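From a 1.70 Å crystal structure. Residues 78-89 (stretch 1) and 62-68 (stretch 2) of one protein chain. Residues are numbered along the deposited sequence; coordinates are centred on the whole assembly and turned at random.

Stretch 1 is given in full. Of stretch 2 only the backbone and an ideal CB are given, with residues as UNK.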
# COMPACT_ATOMS: atom_id res chain seq x y z
N THR A 78 -1.43 13.02 -25.54
CA THR A 78 -1.62 11.78 -24.79
C THR A 78 -0.75 11.79 -23.56
O THR A 78 0.47 12.04 -23.64
CB THR A 78 -1.27 10.54 -25.63
OG1 THR A 78 -2.03 10.56 -26.84
CG2 THR A 78 -1.60 9.26 -24.84
N GLY A 79 -1.36 11.50 -22.42
CA GLY A 79 -0.66 11.45 -21.15
C GLY A 79 -0.77 10.07 -20.52
O GLY A 79 -1.80 9.42 -20.65
N LEU A 80 0.30 9.62 -19.86
CA LEU A 80 0.30 8.34 -19.17
C LEU A 80 0.65 8.59 -17.70
O LEU A 80 1.50 9.43 -17.41
CB LEU A 80 1.37 7.42 -19.76
CG LEU A 80 1.33 7.17 -21.27
CD1 LEU A 80 2.36 6.11 -21.63
CD2 LEU A 80 -0.04 6.73 -21.68
N GLY A 81 0.02 7.86 -16.78
CA GLY A 81 0.42 7.92 -15.38
C GLY A 81 1.91 7.71 -15.24
O GLY A 81 2.46 6.75 -15.80
N ASP A 82 2.59 8.60 -14.52
CA ASP A 82 4.05 8.60 -14.52
C ASP A 82 4.67 7.30 -14.03
O ASP A 82 5.58 6.75 -14.67
CB ASP A 82 4.62 9.85 -13.78
CG ASP A 82 4.35 9.87 -12.27
OD1 ASP A 82 3.42 9.21 -11.74
OD2 ASP A 82 5.11 10.62 -11.60
N THR A 83 4.16 6.78 -12.91
CA THR A 83 4.71 5.56 -12.36
C THR A 83 4.39 4.39 -13.27
O THR A 83 5.13 3.39 -13.32
CB THR A 83 4.21 5.32 -10.92
OG1 THR A 83 2.78 5.39 -10.89
CG2 THR A 83 4.76 6.37 -9.98
N GLY A 84 3.31 4.52 -14.03
CA GLY A 84 2.93 3.50 -15.01
C GLY A 84 3.83 3.54 -16.23
O GLY A 84 4.27 2.50 -16.73
N ALA A 85 4.12 4.75 -16.72
CA ALA A 85 5.02 4.89 -17.87
C ALA A 85 6.40 4.37 -17.51
O ALA A 85 7.07 3.72 -18.32
CB ALA A 85 5.09 6.34 -18.32
N MET A 86 6.82 4.65 -16.27
CA MET A 86 8.12 4.21 -15.78
C MET A 86 8.21 2.70 -15.79
O MET A 86 9.20 2.12 -16.27
CB MET A 86 8.35 4.75 -14.37
CG MET A 86 9.72 4.42 -13.80
SD MET A 86 9.97 5.04 -12.13
CE MET A 86 8.79 4.03 -11.22
N GLN A 87 7.16 2.04 -15.31
CA GLN A 87 7.23 0.60 -15.09
C GLN A 87 6.89 -0.25 -16.29
O GLN A 87 7.36 -1.38 -16.39
CB GLN A 87 6.36 0.20 -13.90
CG GLN A 87 7.03 0.58 -12.60
CD GLN A 87 6.22 0.20 -11.40
OE1 GLN A 87 5.61 -0.88 -11.36
NE2 GLN A 87 6.21 1.07 -10.42
N PHE A 88 6.10 0.28 -17.20
CA PHE A 88 5.64 -0.51 -18.33
C PHE A 88 6.19 -0.07 -19.69
O PHE A 88 6.13 -0.83 -20.65
CB PHE A 88 4.11 -0.58 -18.33
CG PHE A 88 3.55 -1.38 -17.18
CD1 PHE A 88 3.40 -2.76 -17.28
CD2 PHE A 88 3.20 -0.76 -15.99
CE1 PHE A 88 2.88 -3.50 -16.22
CE2 PHE A 88 2.69 -1.48 -14.93
CZ PHE A 88 2.53 -2.86 -15.04
N LEU A 89 6.74 1.14 -19.75
CA LEU A 89 7.43 1.59 -20.97
C LEU A 89 8.94 1.60 -20.78
O LEU A 89 9.69 1.46 -21.75
CB LEU A 89 6.96 2.97 -21.42
CG LEU A 89 5.47 3.20 -21.65
CD1 LEU A 89 5.28 4.51 -22.40
CD2 LEU A 89 4.84 2.04 -22.40
N UNK A 62 -2.39 -6.49 -22.60
CA UNK A 62 -2.82 -5.30 -21.86
C UNK A 62 -2.12 -5.21 -20.52
O UNK A 62 -1.92 -6.22 -19.83
CB UNK A 62 -4.34 -5.31 -21.66
N UNK A 63 -1.75 -3.99 -20.15
CA UNK A 63 -1.08 -3.72 -18.87
C UNK A 63 -1.82 -2.59 -18.16
O UNK A 63 -2.39 -1.71 -18.81
CB UNK A 63 0.39 -3.36 -19.08
N UNK A 64 -1.85 -2.62 -16.82
CA UNK A 64 -2.56 -1.61 -16.03
C UNK A 64 -1.80 -0.29 -15.97
O UNK A 64 -0.92 -0.11 -15.12
CB UNK A 64 -2.80 -2.13 -14.61
N UNK A 65 -2.11 0.62 -16.89
CA UNK A 65 -1.50 1.94 -16.92
C UNK A 65 -2.58 2.99 -17.18
O UNK A 65 -3.31 2.89 -18.17
CB UNK A 65 -0.40 2.01 -17.99
N UNK A 66 -2.68 3.99 -16.30
CA UNK A 66 -3.66 5.05 -16.51
C UNK A 66 -3.23 5.93 -17.69
O UNK A 66 -2.05 6.28 -17.82
CB UNK A 66 -3.83 5.89 -15.24
N UNK A 67 -4.18 6.28 -18.54
CA UNK A 67 -3.90 7.21 -19.64
C UNK A 67 -5.07 8.16 -19.84
O UNK A 67 -6.20 7.89 -19.42
CB UNK A 67 -3.61 6.45 -20.94
N UNK A 68 -4.77 9.30 -20.44
CA UNK A 68 -5.79 10.26 -20.82
C UNK A 68 -5.35 11.05 -22.03
O UNK A 68 -4.15 11.24 -22.26
CB UNK A 68 -6.11 11.20 -19.66

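Position 62 lies beyond the reach of stretch 1: nothing there comes within 5.5 Å of its ideal CB, so this contact sets no preference and almost any residue that tolerates an extended backbone would do. It is Ser62.

Position 63 is different. Its CA-to-CB bond points toward the helix, and the ideal CB already stands 3.6 Å from CD1 of Phe88. An apolar start to the side chain is wanted, and beyond it a branched aliphatic or an aromatic group could continue along the Phe88 ring. The deposited Tyr63 packs its CB 3.6 Å from Phe88 CD1, and with chi1 in m its ring lies obliquely to that of Phe88, centroids 5.6 Å apart and planes at 39°.

At position 64 the CB points sideways, 5.4 Å from Phe88 CZ. Phi of -76° admits many residues, proline among them, and stretch 1 offers no polar partner. Pro64 brings ring carbon where a free N-H would otherwise be: its CD is 3.9 Å from Phe88 CZ, an apolar contact with that ring.

Position 65 points toward the helix at the place where Gly84 has no side chain. The ideal CB is 4.7 Å from Gly84 CA and 5.0 Å from Phe88 CD2, a shallow apolar pocket suited to a compact, branched aliphatic such as valine or isoleucine. Val65, chi1 in t, spans it: CG2 lies 3.6 Å from Phe88 CD2, while CG1 approaches Leu80 CB at 4.4 Å. A CB on Gly84 would fall 3.0 Å from Val65 CG1, a tight fit, so the glycine lets helix and strand come close.

At position 66 the backbone does the work. Its CB points sideways, with Gly81 N the nearest atom at 4.6 Å, so small residues fit and others could turn outward. This is Ala66, whose O accepts a hydrogen bond from Gly81 N at 2.8 Å, just as the strand gives way to the helix.

Position 67 pairs with Leu80 in an antiparallel, non-hydrogen-bonded bridge, its CB on the same sheet face as the Leu80 side chain. An apolar start to the side chain suits Leu80; what lies beyond the CB is not set by stretch 1, so apolar residues of several sizes could serve. Trp67 CB lies 3.7 Å from Leu80 CD2, but the end of the side chain leads away.

Position 68 faces Gly79 in a hydrogen-bonded pair. The geometry is ordinary strand, and a CB would lie 4.8 Å from Gly79 O, so glycine is not demanded by this contact. Gly68 N donates to Gly79 O at 3.0 Å, and Gly79 N to Gly68 O at 2.8 Å.

Stretch 2 62-68: SYPVAWG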
# COMPACT_ATOMS: atom_id res chain seq x y z
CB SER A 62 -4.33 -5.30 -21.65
OG SER A 62 -5.00 -5.19 -22.89
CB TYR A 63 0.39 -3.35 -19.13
CG TYR A 63 1.15 -4.43 -19.84
CD1 TYR A 63 1.36 -4.39 -21.21
CD2 TYR A 63 1.65 -5.52 -19.13
CE1 TYR A 63 2.06 -5.39 -21.87
CE2 TYR A 63 2.35 -6.52 -19.77
CZ TYR A 63 2.56 -6.46 -21.14
OH TYR A 63 3.26 -7.46 -21.77
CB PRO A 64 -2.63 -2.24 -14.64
CG PRO A 64 -1.38 -3.11 -14.58
CD PRO A 64 -1.21 -3.65 -15.97
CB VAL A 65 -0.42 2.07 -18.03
CG1 VAL A 65 0.10 3.50 -18.11
CG2 VAL A 65 0.72 1.09 -17.80
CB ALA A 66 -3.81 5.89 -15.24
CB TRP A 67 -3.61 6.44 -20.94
CG TRP A 67 -4.77 5.65 -21.39
CD1 TRP A 67 -5.06 4.36 -21.05
CD2 TRP A 67 -5.82 6.08 -22.27
NE1 TRP A 67 -6.23 3.97 -21.66
CE2 TRP A 67 -6.71 5.01 -22.42
CE3 TRP A 67 -6.08 7.28 -22.95
CZ2 TRP A 67 -7.86 5.09 -23.21
CZ3 TRP A 67 -7.22 7.36 -23.74
CH2 TRP A 67 -8.10 6.27 -23.85
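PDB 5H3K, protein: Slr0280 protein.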